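Local coordinates for protein insect group II chitinase (Ostrinia furnacalis, PDB 5Y2A) that hydrolyses chitin, as the second catalytic domain of an insect group II chitinase that belongs to glycoside hydrolase family 18, at residues Pro29-Thr33 with Asn367-Arg371; Val132-Lys136 with Arg172-Tyr176; Ser184-Asp188 with Gly235-Lys240. All blocks are in the same frame, centred on the assembly; numbering follows the deposited sequence.

Contact 1: residues Pro29-Thr33 with Asn367-Arg371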
ATOM      1  N   PRO A  29      22.886 -19.184   7.228  1.00 21.40           N
ATOM      2  CA  PRO A  29      23.860 -18.260   7.833  1.00 20.54           C
ATOM      3  C   PRO A  29      25.215 -18.277   7.155  1.00 20.45           C
ATOM      4  O   PRO A  29      25.968 -17.303   7.291  1.00 20.50           O
ATOM      5  CB  PRO A  29      23.950 -18.740   9.290  1.00 23.64           C
ATOM      6  CG  PRO A  29      23.572 -20.178   9.229  1.00 23.91           C
ATOM      7  CD  PRO A  29      22.533 -20.290   8.133  1.00 23.56           C
ATOM      8  N   GLU A  30      25.547 -19.340   6.422  1.00 18.95           N
ATOM      9  CA  GLU A  30      26.802 -19.372   5.683  1.00 21.63           C
ATOM     10  C   GLU A  30      26.862 -18.297   4.608  1.00 22.51           C
ATOM     11  O   GLU A  30      27.956 -17.953   4.152  1.00 20.77           O
ATOM     12  CB  GLU A  30      26.979 -20.739   5.017  1.00 25.25           C
ATOM     13  CG  GLU A  30      27.369 -21.863   5.952  1.00 33.59           C
ATOM     14  CD  GLU A  30      27.524 -23.184   5.217  1.00 47.96           C
ATOM     15  OE1 GLU A  30      26.990 -23.307   4.093  1.00 45.34           O
ATOM     16  OE2 GLU A  30      28.177 -24.099   5.762  1.00 53.33           O
ATOM     17  N   LEU A  31      25.717 -17.757   4.194  1.00 16.68           N
ATOM     18  CA  LEU A  31      25.653 -16.791   3.107  1.00 16.56           C
ATOM     19  C   LEU A  31      25.625 -15.345   3.588  1.00 17.70           C
ATOM     20  O   LEU A  31      25.432 -14.437   2.772  1.00 15.80           O
ATOM     21  CB  LEU A  31      24.425 -17.082   2.242  1.00 16.13           C
ATOM     22  CG  LEU A  31      24.458 -18.402   1.466  1.00 17.47           C
ATOM     23  CD1 LEU A  31      23.160 -18.624   0.687  1.00 18.31           C
ATOM     24  CD2 LEU A  31      25.664 -18.437   0.530  1.00 18.86           C
ATOM     25  N   CYS A  32      25.810 -15.107   4.885  1.00 12.71           N
ATOM     26  CA  CYS A  32      25.795 -13.762   5.445  1.00 14.30           C
ATOM     27  C   CYS A  32      26.948 -13.615   6.422  1.00 16.27           C
ATOM     28  O   CYS A  32      27.279 -14.560   7.137  1.00 19.32           O
ATOM     29  CB  CYS A  32      24.480 -13.466   6.181  1.00 14.45           C
ATOM     30  SG  CYS A  32      22.991 -13.753   5.202  1.00 18.59           S
ATOM     31  N   THR A  33      27.548 -12.426   6.461  1.00 14.46           N
ATOM     32  CA  THR A  33      28.417 -12.087   7.582  1.00 17.87           C
ATOM     33  C   THR A  33      27.658 -11.338   8.662  1.00 19.47           C
ATOM     34  O   THR A  33      27.991 -11.447   9.850  1.00 14.09           O
ATOM     35  CB  THR A  33      29.604 -11.236   7.113  1.00 14.71           C
ATOM     36  OG1 THR A  33      29.133  -9.979   6.610  1.00 14.10           O
ATOM     37  CG2 THR A  33      30.377 -11.957   6.016  1.00 17.57           C
ATOM     38  N   ASN A 367      28.230 -13.962  -2.519  1.00 12.76           N
ATOM     39  CA  ASN A 367      29.178 -14.632  -1.626  1.00 16.92           C
ATOM     40  C   ASN A 367      30.359 -15.216  -2.391  1.00 17.71           C
ATOM     41  O   ASN A 367      31.487 -15.246  -1.882  1.00 17.67           O
ATOM     42  CB  ASN A 367      28.473 -15.734  -0.847  1.00 15.85           C
ATOM     43  CG  ASN A 367      27.785 -15.205   0.376  1.00 18.20           C
ATOM     44  OD1 ASN A 367      28.355 -15.182   1.463  1.00 18.88           O
ATOM     45  ND2 ASN A 367      26.553 -14.753   0.201  1.00 13.48           N
ATOM     46  N   HIS A 368      30.103 -15.713  -3.596  1.00 16.24           N
ATOM     47  CA  HIS A 368      31.165 -16.215  -4.461  1.00 19.51           C
ATOM     48  C   HIS A 368      32.226 -15.147  -4.708  1.00 21.59           C
ATOM     49  O   HIS A 368      33.426 -15.391  -4.534  1.00 19.67           O
ATOM     50  CB  HIS A 368      30.532 -16.697  -5.770  1.00 20.05           C
ATOM     51  CG  HIS A 368      31.514 -17.029  -6.847  1.00 28.71           C
ATOM     52  ND1 HIS A 368      32.468 -18.013  -6.711  1.00 29.32           N
ATOM     53  CD2 HIS A 368      31.670 -16.521  -8.092  1.00 26.44           C
ATOM     54  CE1 HIS A 368      33.180 -18.086  -7.821  1.00 32.28           C
ATOM     55  NE2 HIS A 368      32.714 -17.193  -8.675  1.00 31.33           N
ATOM     56  N   VAL A 369      31.794 -13.939  -5.073  1.00 16.27           N
ATOM     57  CA  VAL A 369      32.730 -12.867  -5.408  1.00 17.53           C
ATOM     58  C   VAL A 369      33.447 -12.358  -4.161  1.00 19.53           C
ATOM     59  O   VAL A 369      34.669 -12.160  -4.162  1.00 16.10           O
ATOM     60  CB  VAL A 369      31.994 -11.721  -6.125  1.00 17.35           C
ATOM     61  CG1 VAL A 369      32.926 -10.532  -6.305  1.00 17.37           C
ATOM     62  CG2 VAL A 369      31.438 -12.197  -7.462  1.00 15.89           C
ATOM     63  N   LEU A 370      32.695 -12.089  -3.097  1.00 18.42           N
ATOM     64  CA  LEU A 370      33.237 -11.361  -1.957  1.00 16.60           C
ATOM     65  C   LEU A 370      33.894 -12.259  -0.921  1.00 19.27           C
ATOM     66  O   LEU A 370      34.773 -11.796  -0.185  1.00 20.49           O
ATOM     67  CB  LEU A 370      32.132 -10.545  -1.280  1.00 16.81           C
ATOM     68  CG  LEU A 370      31.538  -9.429  -2.135  1.00 17.02           C
ATOM     69  CD1 LEU A 370      30.515  -8.666  -1.313  1.00 16.27           C
ATOM     70  CD2 LEU A 370      32.645  -8.505  -2.639  1.00 14.67           C
ATOM     71  N   ARG A 371      33.475 -13.519  -0.825  1.00 17.50           N
ATOM     72  CA  ARG A 371      33.967 -14.410   0.214  1.00 21.38           C
ATOM     73  C   ARG A 371      34.546 -15.702  -0.349  1.00 24.41           C
ATOM     74  O   ARG A 371      34.868 -16.612   0.426  1.00 22.27           O
ATOM     75  CB  ARG A 371      32.851 -14.703   1.223  1.00 19.86           C
ATOM     76  CG  ARG A 371      32.331 -13.431   1.899  1.00 20.52           C
ATOM     77  CD  ARG A 371      31.117 -13.700   2.749  1.00 22.26           C
ATOM     78  NE  ARG A 371      31.438 -14.434   3.969  1.00 19.97           N
ATOM     79  CZ  ARG A 371      30.566 -15.184   4.637  1.00 22.95           C
ATOM     80  NH1 ARG A 371      29.323 -15.316   4.190  1.00 21.29           N
ATOM     81  NH2 ARG A 371      30.937 -15.809   5.746  1.00 20.50           N
TER
HETATM   82  O   HOH W   1      28.889 -16.796   7.663  1.00 22.96           O
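Two side chains from the C-terminal helix 361-371 reach the short 3-10 turn 29-31 that leads into strand 34-42 of the TIM barrel, tying the last helix to the end of the barrel where strands begin. Asn367, one helical turn before Arg371, gives its ND2 to Leu31 O at 2.8 Å and also bonds Leu363 O. Asn367 OD1 accepts from Arg371 NH1 at 2.9 Å, holding the side chains together. Arg371 runs m, t, p; the bend at chi3 brings the guanidinium over the turn, where NH1 makes a weak hydrogen bond to Glu30 O (3.0 Å). Arg371 NH2 donates to water 1 at 3.0 Å, and that water donates to Cys32 O at 2.8 Å. With Thr33 in the p rotamer, its CG2 covers one guanidinium face, 3.4 Å from Arg371 NE, while OG1 bonds Val5 N. Cys32 turns away to its disulfide with Cys7. The charge of Arg371 is thus met by backbone carbonyls and an amide oxygen, with no carboxylate in this pairing.

Contact 2: residues Val132-Lys136 with Arg172-Tyr176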
ATOM      1  N   VAL A 132      11.331  11.360   1.686  1.00 21.90           N
ATOM      2  CA  VAL A 132      11.918  12.112   0.568  1.00 23.31           C
ATOM      3  C   VAL A 132      11.227  13.453   0.308  1.00 29.26           C
ATOM      4  O   VAL A 132      11.416  14.063  -0.750  1.00 31.19           O
ATOM      5  CB  VAL A 132      11.996  11.264  -0.727  1.00 26.43           C
ATOM      6  CG1 VAL A 132      12.482   9.855  -0.415  1.00 27.37           C
ATOM      7  CG2 VAL A 132      10.694  11.249  -1.531  1.00 29.78           C
ATOM      8  N   GLU A 133      10.495  13.969   1.289  1.00 23.07           N
ATOM      9  CA  GLU A 133       9.897  15.305   1.190  1.00 28.65           C
ATOM     10  C   GLU A 133      10.811  16.280   1.930  1.00 27.73           C
ATOM     11  O   GLU A 133      10.630  16.552   3.119  1.00 27.32           O
ATOM     12  CB  GLU A 133       8.480  15.299   1.748  1.00 31.48           C
ATOM     13  CG  GLU A 133       7.513  14.402   0.999  1.00 33.81           C
ATOM     14  CD  GLU A 133       6.064  14.775   1.249  1.00 41.31           C
ATOM     15  OE1 GLU A 133       5.653  14.822   2.430  1.00 44.62           O
ATOM     16  OE2 GLU A 133       5.340  15.038   0.269  1.00 48.31           O
ATOM     17  N   CYS A 134      11.801  16.819   1.205  1.00 26.69           N
ATOM     18  CA  CYS A 134      12.874  17.595   1.823  1.00 26.87           C
ATOM     19  C   CYS A 134      12.411  18.939   2.372  1.00 33.27           C
ATOM     20  O   CYS A 134      13.086  19.497   3.243  1.00 31.85           O
ATOM     21  CB  CYS A 134      14.004  17.819   0.817  1.00 28.58           C
ATOM     22  SG  CYS A 134      14.774  16.284   0.243  1.00 29.20           S
ATOM     23  N   GLU A 135      11.276  19.463   1.909  1.00 32.82           N
ATOM     24  CA  GLU A 135      10.750  20.720   2.437  1.00 34.09           C
ATOM     25  C   GLU A 135      10.085  20.557   3.793  1.00 34.35           C
ATOM     26  O   GLU A 135       9.700  21.553   4.412  1.00 31.53           O
ATOM     27  CB  GLU A 135       9.753  21.343   1.452  1.00 32.43           C
ATOM     28  CG  GLU A 135       8.445  20.572   1.280  1.00 40.13           C
ATOM     29  CD  GLU A 135       8.562  19.402   0.311  1.00 55.01           C
ATOM     30  OE1 GLU A 135       9.685  19.130  -0.167  1.00 40.48           O
ATOM     31  OE2 GLU A 135       7.529  18.751   0.034  1.00 44.80           O
ATOM     32  N   LYS A 136       9.798  19.303   4.142  1.00 35.57           N
ATOM     33  CA  LYS A 136       9.127  18.906   5.390  1.00 32.74           C
ATOM     34  C   LYS A 136       9.851  18.990   6.743  1.00 32.56           C
ATOM     35  O   LYS A 136       9.267  19.404   7.744  1.00 35.38           O
ATOM     36  CB  LYS A 136       8.535  17.500   5.229  1.00 35.00           C
ATOM     37  CG  LYS A 136       7.594  17.354   4.044  1.00 41.61           C
ATOM     38  CD  LYS A 136       6.316  18.150   4.254  1.00 57.37           C
ATOM     39  CE  LYS A 136       5.456  18.155   3.001  1.00 55.92           C
ATOM     40  NZ  LYS A 136       4.439  17.068   3.021  1.00 65.25           N
ATOM     41  N   ARG A 172      20.388  14.510  -4.003  1.00 22.10           N
ATOM     42  CA  ARG A 172      19.587  15.520  -3.316  1.00 23.36           C
ATOM     43  C   ARG A 172      19.418  15.205  -1.833  1.00 23.78           C
ATOM     44  O   ARG A 172      19.699  16.046  -0.969  1.00 20.78           O
ATOM     45  CB  ARG A 172      18.218  15.627  -3.992  1.00 27.41           C
ATOM     46  CG  ARG A 172      17.282  16.623  -3.347  1.00 31.19           C
ATOM     47  CD  ARG A 172      15.952  16.719  -4.083  1.00 31.83           C
ATOM     48  NE  ARG A 172      15.078  17.695  -3.438  1.00 31.60           N
ATOM     49  CZ  ARG A 172      13.876  17.427  -2.938  1.00 38.89           C
ATOM     50  NH1 ARG A 172      13.381  16.197  -3.006  1.00 41.54           N
ATOM     51  NH2 ARG A 172      13.167  18.396  -2.370  1.00 38.54           N
ATOM     52  N   VAL A 173      18.951  13.991  -1.520  1.00 21.16           N
ATOM     53  CA  VAL A 173      18.694  13.626  -0.127  1.00 17.23           C
ATOM     54  C   VAL A 173      19.994  13.556   0.662  1.00 18.93           C
ATOM     55  O   VAL A 173      20.046  13.952   1.833  1.00 20.30           O
ATOM     56  CB  VAL A 173      17.916  12.295  -0.047  1.00 20.02           C
ATOM     57  CG1 VAL A 173      17.747  11.857   1.404  1.00 17.23           C
ATOM     58  CG2 VAL A 173      16.555  12.423  -0.725  1.00 16.28           C
ATOM     59  N   ILE A 174      21.055  13.025   0.052  1.00 19.55           N
ATOM     60  CA  ILE A 174      22.338  12.944   0.747  1.00 19.54           C
ATOM     61  C   ILE A 174      22.787  14.330   1.188  1.00 21.65           C
ATOM     62  O   ILE A 174      23.212  14.527   2.333  1.00 20.61           O
ATOM     63  CB  ILE A 174      23.390  12.265  -0.146  1.00 19.55           C
ATOM     64  CG1 ILE A 174      23.045  10.781  -0.326  1.00 19.54           C
ATOM     65  CG2 ILE A 174      24.792  12.433   0.453  1.00 18.64           C
ATOM     66  CD1 ILE A 174      23.656  10.163  -1.552  1.00 15.59           C
ATOM     67  N   ASP A 175      22.664  15.318   0.294  1.00 20.94           N
ATOM     68  CA  ASP A 175      23.079  16.681   0.622  1.00 22.62           C
ATOM     69  C   ASP A 175      22.267  17.239   1.785  1.00 23.55           C
ATOM     70  O   ASP A 175      22.798  17.961   2.635  1.00 25.34           O
ATOM     71  CB  ASP A 175      22.927  17.586  -0.601  1.00 23.93           C
ATOM     72  CG  ASP A 175      23.900  17.245  -1.707  1.00 26.43           C
ATOM     73  OD1 ASP A 175      24.924  16.591  -1.418  1.00 28.18           O
ATOM     74  OD2 ASP A 175      23.642  17.641  -2.867  1.00 27.28           O
ATOM     75  N   TYR A 176      20.981  16.894   1.850  1.00 22.61           N
ATOM     76  CA  TYR A 176      20.119  17.390   2.913  1.00 22.89           C
ATOM     77  C   TYR A 176      20.305  16.648   4.230  1.00 20.81           C
ATOM     78  O   TYR A 176      20.147  17.248   5.300  1.00 23.61           O
ATOM     79  CB  TYR A 176      18.658  17.268   2.486  1.00 23.19           C
ATOM     80  CG  TYR A 176      18.101  18.371   1.611  1.00 23.39           C
ATOM     81  CD1 TYR A 176      18.039  19.688   2.058  1.00 27.69           C
ATOM     82  CD2 TYR A 176      17.614  18.088   0.346  1.00 23.33           C
ATOM     83  CE1 TYR A 176      17.498  20.686   1.265  1.00 24.52           C
ATOM     84  CE2 TYR A 176      17.079  19.078  -0.458  1.00 26.55           C
ATOM     85  CZ  TYR A 176      17.027  20.377   0.007  1.00 25.44           C
ATOM     86  OH  TYR A 176      16.489  21.354  -0.801  1.00 28.73           O
TER
HETATM   87  O   HOH W   2      10.484  17.253  -1.684  1.00 39.93           O
HETATM   88  O   HOH W   3      12.132  20.979  -1.687  1.00 34.76           O
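A half-cystine faces two flat groups at once: Cys134 CB lies over a face of the Arg172 guanidinium, 3.3 Å from NH2, and over the face of the Tyr176 ring, a CH-pi contact 3.9 Å from the ring centroid and 26° off its normal. Cys134 SG approaches the same ring obliquely as a sulfur-aromatic contact, 4.2 Å from the centroid and 3.4 Å from Tyr176 CD2, and touches Val173 CG2 at 4.4 Å. Its disulfide partner is Cys129, so one short loop is cross-linked and then laid against helix 171-177. Polar links between the segments run through solvent. Water 2 accepts from Cys134 N (3.2 Å) and Arg172 NH2 (3.0 Å) and donates to Glu135 OE1 (2.5 Å), bridging opposite charges that stand beyond salt-bridge range, with Glu135 OE1 4.2 Å from Arg172 NH2. On the far side of the loop, Lys136 NZ pairs with Glu133 OE1 at 2.6 Å; Glu133 and Lys136 also make weak, long ion pairs with Arg279 and Glu271, respectively, of the second subunit. The loop follows strand 119-123, which carries most of the sequence DGLDLDWE, a fit to the family 18 motif DxxDxDxE, and the helix follows the next strand, 162-167. The contact thus joins consecutive beta-alpha connections at the C-terminal ends of TIM-barrel strands, the end where family 18 enzymes have their substrate cleft.

Contact 3: residues Ser184-Asp188 with Gly235-Lys240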
ATOM      1  N   SER A 184      30.620   8.276   8.567  1.00 19.43           N
ATOM      2  CA  SER A 184      31.660   7.321   8.201  1.00 21.34           C
ATOM      3  C   SER A 184      32.514   6.948   9.408  1.00 21.95           C
ATOM      4  O   SER A 184      32.843   5.772   9.610  1.00 23.83           O
ATOM      5  CB  SER A 184      32.522   7.901   7.076  1.00 20.23           C
ATOM      6  OG  SER A 184      33.526   6.983   6.682  1.00 22.78           O
ATOM      7  N   MET A 185      32.850   7.932  10.248  1.00 22.60           N
ATOM      8  CA  MET A 185      33.730   7.665  11.381  1.00 22.93           C
ATOM      9  C   MET A 185      33.017   6.886  12.480  1.00 21.87           C
ATOM     10  O   MET A 185      33.627   6.034  13.137  1.00 25.38           O
ATOM     11  CB  MET A 185      34.271   8.976  11.944  1.00 23.18           C
ATOM     12  CG  MET A 185      35.336   8.806  13.018  1.00 24.44           C
ATOM     13  SD  MET A 185      35.779  10.424  13.656  1.00 26.48           S
ATOM     14  CE  MET A 185      34.225  10.881  14.406  1.00 28.21           C
ATOM     15  N   ASN A 186      31.731   7.166  12.701  1.00 22.75           N
ATOM     16  CA  ASN A 186      31.028   6.624  13.856  1.00 20.61           C
ATOM     17  C   ASN A 186      30.251   5.344  13.566  1.00 25.88           C
ATOM     18  O   ASN A 186      29.802   4.687  14.512  1.00 23.37           O
ATOM     19  CB  ASN A 186      30.082   7.683  14.438  1.00 23.48           C
ATOM     20  CG  ASN A 186      30.822   8.752  15.238  1.00 26.58           C
ATOM     21  OD1 ASN A 186      31.252   8.506  16.359  1.00 27.76           O
ATOM     22  ND2 ASN A 186      30.962   9.937  14.665  1.00 26.60           N
ATOM     23  N   LEU A 187      30.073   4.966  12.304  1.00 20.03           N
ATOM     24  CA  LEU A 187      29.335   3.756  11.960  1.00 21.09           C
ATOM     25  C   LEU A 187      30.288   2.623  11.601  1.00 19.79           C
ATOM     26  O   LEU A 187      31.336   2.850  10.990  1.00 19.74           O
ATOM     27  CB  LEU A 187      28.384   4.017  10.791  1.00 15.84           C
ATOM     28  CG  LEU A 187      27.278   5.036  11.049  1.00 18.54           C
ATOM     29  CD1 LEU A 187      26.515   5.315   9.760  1.00 18.63           C
ATOM     30  CD2 LEU A 187      26.334   4.541  12.141  1.00 19.52           C
ATOM     31  N   ASP A 188      29.909   1.394  11.976  1.00 18.42           N
ATOM     32  CA  ASP A 188      30.685   0.221  11.586  1.00 19.59           C
ATOM     33  C   ASP A 188      30.560  -0.068  10.095  1.00 21.24           C
ATOM     34  O   ASP A 188      31.484  -0.632   9.498  1.00 18.38           O
ATOM     35  CB  ASP A 188      30.253  -0.998  12.401  1.00 17.92           C
ATOM     36  CG  ASP A 188      30.616  -0.869  13.872  1.00 24.16           C
ATOM     37  OD1 ASP A 188      31.819  -0.936  14.201  1.00 27.01           O
ATOM     38  OD2 ASP A 188      29.701  -0.699  14.698  1.00 21.17           O
ATOM     39  N   GLY A 235      33.544  12.371   1.694  1.00 22.99           N
ATOM     40  CA  GLY A 235      34.382  12.084   2.839  1.00 24.64           C
ATOM     41  C   GLY A 235      34.220  10.712   3.456  1.00 26.75           C
ATOM     42  O   GLY A 235      34.765  10.480   4.540  1.00 25.07           O
ATOM     43  N   ALA A 236      33.487   9.803   2.820  1.00 23.67           N
ATOM     44  CA  ALA A 236      33.270   8.479   3.385  1.00 24.96           C
ATOM     45  C   ALA A 236      34.504   7.596   3.217  1.00 22.94           C
ATOM     46  O   ALA A 236      35.157   7.609   2.170  1.00 23.94           O
ATOM     47  CB  ALA A 236      32.064   7.807   2.723  1.00 19.33           C
ATOM     48  N   ASP A 237      34.808   6.832   4.265  1.00 21.98           N
ATOM     49  CA  ASP A 237      35.797   5.757   4.221  1.00 25.41           C
ATOM     50  C   ASP A 237      35.316   4.649   3.285  1.00 22.73           C
ATOM     51  O   ASP A 237      34.234   4.094   3.497  1.00 19.59           O
ATOM     52  CB  ASP A 237      36.002   5.223   5.643  1.00 21.65           C
ATOM     53  CG  ASP A 237      37.007   4.080   5.728  1.00 24.39           C
ATOM     54  OD1 ASP A 237      37.521   3.618   4.689  1.00 24.13           O
ATOM     55  OD2 ASP A 237      37.264   3.620   6.862  1.00 23.17           O
ATOM     56  N   ARG A 238      36.106   4.313   2.254  1.00 19.60           N
ATOM     57  CA  ARG A 238      35.647   3.312   1.289  1.00 21.66           C
ATOM     58  C   ARG A 238      35.307   1.978   1.963  1.00 19.85           C
ATOM     59  O   ARG A 238      34.339   1.312   1.575  1.00 18.87           O
ATOM     60  CB  ARG A 238      36.717   3.042   0.219  1.00 22.63           C
ATOM     61  CG  ARG A 238      36.999   4.144  -0.777  1.00 21.99           C
ATOM     62  CD  ARG A 238      38.166   3.757  -1.711  1.00 19.32           C
ATOM     63  NE  ARG A 238      38.249   4.723  -2.807  1.00 20.95           N
ATOM     64  CZ  ARG A 238      37.933   4.472  -4.072  1.00 27.00           C
ATOM     65  NH1 ARG A 238      37.520   3.268  -4.428  1.00 20.40           N
ATOM     66  NH2 ARG A 238      38.027   5.434  -4.982  1.00 27.06           N
ATOM     67  N   LYS A 239      36.082   1.580   2.984  1.00 21.30           N
ATOM     68  CA  LYS A 239      35.803   0.325   3.674  1.00 22.21           C
ATOM     69  C   LYS A 239      34.506   0.360   4.481  1.00 20.99           C
ATOM     70  O   LYS A 239      34.060  -0.691   4.949  1.00 22.79           O
ATOM     71  CB  LYS A 239      36.976  -0.133   4.570  1.00 21.77           C
ATOM     72  CG  LYS A 239      38.210  -0.579   3.773  1.00 29.36           C
ATOM     73  CD  LYS A 239      37.824  -1.622   2.732  1.00 35.19           C
ATOM     74  CE  LYS A 239      37.326  -2.952   3.290  1.00 52.65           C
ATOM     75  NZ  LYS A 239      37.174  -3.969   2.198  1.00 43.52           N
ATOM     76  N   LYS A 240      33.975   1.558   4.777  1.00 18.76           N
ATOM     77  CA  LYS A 240      32.690   1.627   5.469  1.00 17.92           C
ATOM     78  C   LYS A 240      31.497   1.495   4.527  1.00 16.61           C
ATOM     79  O   LYS A 240      30.381   1.237   4.992  1.00 17.68           O
ATOM     80  CB  LYS A 240      32.549   2.954   6.243  1.00 18.16           C
ATOM     81  CG  LYS A 240      33.510   3.129   7.421  1.00 19.77           C
ATOM     82  CD  LYS A 240      33.290   2.077   8.487  1.00 19.50           C
ATOM     83  CE  LYS A 240      34.240   2.292   9.658  1.00 20.97           C
ATOM     84  NZ  LYS A 240      33.919   3.532  10.407  1.00 19.42           N
TER
HETATM   85  O   HOH W   4      34.860   2.824  13.115  1.00 37.58           O
HETATM   86  O   HOH W   5      32.572  -1.901   6.932  1.00 23.79           O
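Both segments lead into neighbouring parallel strands of the TIM barrel, 189-192 and 241-254, and they meet just before those strands begin. Helix 180-186 ends at Asn186, and Leu187 switches to extended angles (-102/144). In the other segment, Gly235 closes helix 224-233 with a Schellman motif at a phi of 112°; the chain then passes Ala236 and Asp237 in extended form and tightens into the 3-10 turn 238-240. The closest CA atoms, 5.2 Å apart, belong to Ser184 and Ala236. Asp237 shapes the turn through an Asx turn, its OD1 accepting from Lys239 N at 3.0 Å, while its own N donates to Ser184 OG at 2.7 Å. Lys240 does the most across the gap. The side chain of Lys240, m, m, t, p, passes Asp188 O with CD 3.4 Å away and carries NZ to the unwinding end of helix 180-186, where NZ bonds Ser184 O at 2.6 Å and Leu187 O at 2.7 Å. A backbone hydrogen bond between Lys240 and Ile190 lies where the two strands come together. Farther along, water 5 donates to Asp188 O at 3.1 Å and to Lys239 O at 2.8 Å.

No contact lies in the barrel core: each is partly buried, with its centre 17 to 19 Å from the chain's centre. Contacts 1 and 3 share the end of the barrel where strands begin, their centres about 21 Å apart, and both set a long basic side chain against backbone carbonyls. Contact 2 sits at the other strand ends, its centre about 34 Å from that of contact 1, on the opposite side of the chain's centre; it relies on sulfur, ring and water, and reaches toward the second subunit. Contacts 2 and 3 use successive helices, 171-177 and 180-186. Contact 1, which engages the C-terminal helix, spans the longest sequence separation and encloses the other two.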